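Local coordinates for uncharacterized protein (Bacteroides ovatus, PDB 4ID2) that is of unknown function, belongs to the DUF4738 family and folds into a beta-barrel-like arrangement of strands, at residues K43-L48 against L77-E82. Residues are numbered along the deposited sequence; the frame is centred on the assembly and turned at random.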
# COMPACT_ATOMS: atom_id res chain seq x y z
N LYS A 43 27.10 -9.42 17.75
CA LYS A 43 28.03 -10.25 16.97
C LYS A 43 28.09 -9.74 15.53
O LYS A 43 27.06 -9.33 15.00
CB LYS A 43 27.61 -11.73 17.01
CG LYS A 43 27.80 -12.39 18.37
CD LYS A 43 29.27 -12.72 18.67
CE LYS A 43 29.43 -13.52 19.94
NZ LYS A 43 30.86 -13.78 20.26
N ASP A 44 29.28 -9.77 14.90
CA ASP A 44 29.49 -9.30 13.53
C ASP A 44 29.05 -10.34 12.49
O ASP A 44 29.48 -11.49 12.56
CB ASP A 44 30.98 -9.00 13.30
CG ASP A 44 31.54 -7.87 14.16
OD1 ASP A 44 30.86 -6.83 14.28
OD2 ASP A 44 32.68 -8.02 14.66
N TYR A 45 28.23 -9.92 11.51
CA TYR A 45 27.75 -10.77 10.41
C TYR A 45 28.23 -10.26 9.07
O TYR A 45 28.37 -9.06 8.91
CB TYR A 45 26.21 -10.81 10.37
CG TYR A 45 25.58 -11.59 11.49
CD1 TYR A 45 25.57 -11.10 12.79
CD2 TYR A 45 24.93 -12.80 11.25
CE1 TYR A 45 25.00 -11.82 13.83
CE2 TYR A 45 24.34 -13.52 12.28
CZ TYR A 45 24.33 -13.00 13.57
OH TYR A 45 23.78 -13.71 14.61
N HIS A 46 28.43 -11.16 8.11
CA HIS A 46 28.78 -10.84 6.72
C HIS A 46 27.70 -11.46 5.86
O HIS A 46 27.41 -12.64 6.03
CB HIS A 46 30.17 -11.39 6.33
CG HIS A 46 31.32 -10.57 6.81
ND1 HIS A 46 31.40 -10.12 8.12
CD2 HIS A 46 32.45 -10.21 6.16
CE1 HIS A 46 32.55 -9.47 8.20
NE2 HIS A 46 33.21 -9.48 7.04
N SER A 47 27.06 -10.67 4.98
CA SER A 47 25.97 -11.17 4.14
C SER A 47 26.30 -10.95 2.69
O SER A 47 26.40 -9.81 2.26
CB SER A 47 24.68 -10.45 4.50
OG SER A 47 23.60 -10.86 3.67
N LEU A 48 26.46 -12.03 1.91
CA LEU A 48 26.73 -11.94 0.48
C LEU A 48 25.48 -12.37 -0.26
O LEU A 48 24.96 -13.46 0.03
CB LEU A 48 27.94 -12.81 0.10
CG LEU A 48 28.31 -12.85 -1.39
CD1 LEU A 48 28.84 -11.50 -1.87
CD2 LEU A 48 29.33 -13.94 -1.68
N LEU A 77 24.91 -16.01 4.42
CA LEU A 77 25.04 -15.27 5.67
C LEU A 77 26.03 -15.99 6.59
O LEU A 77 25.84 -17.17 6.86
CB LEU A 77 23.66 -15.18 6.36
CG LEU A 77 23.60 -14.42 7.68
CD1 LEU A 77 24.07 -12.98 7.51
CD2 LEU A 77 22.21 -14.47 8.28
N THR A 78 27.06 -15.28 7.08
CA THR A 78 28.07 -15.87 7.96
C THR A 78 28.27 -15.02 9.21
O THR A 78 28.00 -13.83 9.19
CB THR A 78 29.40 -16.07 7.23
OG1 THR A 78 29.93 -14.80 6.87
CG2 THR A 78 29.27 -16.92 5.99
N ARG A 79 28.73 -15.66 10.30
CA ARG A 79 29.05 -15.01 11.56
C ARG A 79 30.40 -15.58 11.97
O ARG A 79 30.46 -16.68 12.53
CB ARG A 79 27.95 -15.26 12.61
CG ARG A 79 28.23 -14.60 13.96
CD ARG A 79 27.22 -14.96 15.04
NE ARG A 79 27.09 -16.42 15.22
CZ ARG A 79 26.03 -17.16 14.90
NH1 ARG A 79 24.94 -16.61 14.38
NH2 ARG A 79 26.05 -18.47 15.12
N GLY A 80 31.47 -14.89 11.59
CA GLY A 80 32.83 -15.37 11.81
C GLY A 80 33.11 -16.53 10.88
O GLY A 80 32.78 -16.47 9.69
N ASN A 81 33.64 -17.64 11.41
CA ASN A 81 33.90 -18.84 10.61
C ASN A 81 32.61 -19.64 10.32
O ASN A 81 32.62 -20.48 9.42
CB ASN A 81 34.89 -19.76 11.33
CG ASN A 81 36.26 -19.16 11.53
OD1 ASN A 81 36.77 -18.42 10.68
ND2 ASN A 81 36.92 -19.51 12.63
N GLU A 82 31.52 -19.40 11.08
CA GLU A 82 30.27 -20.15 10.92
C GLU A 82 29.39 -19.61 9.82
O GLU A 82 29.29 -18.40 9.66
CB GLU A 82 29.46 -20.14 12.23
CG GLU A 82 30.16 -20.80 13.40
CD GLU A 82 29.40 -20.72 14.71
OE1 GLU A 82 28.75 -19.68 14.98
OE2 GLU A 82 29.47 -21.70 15.48
O HOH W 1 31.47 -12.20 10.66
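Arg79 NH1 is held by two oxygens: it donates to Tyr45 OH at 3.1 Å and to the backbone carbonyl of Ala144. The phenol oxygen lies at the guanidinium edge, close to its plane, and the bond is bent, with 146° at the hydrogen. The other amino group, NH2, makes a salt bridge with Glu82 OE1, 3.0 Å away, which it meets from above the carboxylate plane, so the guanidinium is held through both terminal nitrogens. Arg79 reaches this position alongside Tyr45: CG is anti to the backbone N, CB sits over one face of the ring at 4.2 Å from its centroid, and a bend at chi3 (54°) turns the tip to the hydroxyl, leaving the two planes 77° apart. At the ring edge, Leu77 CD1 packs against Tyr45 CD2 at 3.8 Å. An alanine in place of Tyr45 would remove the ring and hydroxyl together, and would probably leave the Arg79 chain less well ordered and Leu77 less well packed.

Behind these side chains runs an antiparallel ladder. His46 and Thr78 form a hydrogen-bonded pair, N to O at 2.9 Å in both directions and nearly straight; Ser47 and Leu77 follow as a non-hydrogen-bonded pair. Beyond Arg79 the strands part, and a water bridges Asp44 O and Gly80 N where the type II' turn from Arg79 to Glu82 begins.

Strand 43-53 thus lies between 33-40, whose Phe38 ring runs nearly parallel to that of Tyr45, and 67-79, which pairs in turn with 82-89; Tyr45 and Leu77 face Ile121 of strand 121-128, in the second sheet.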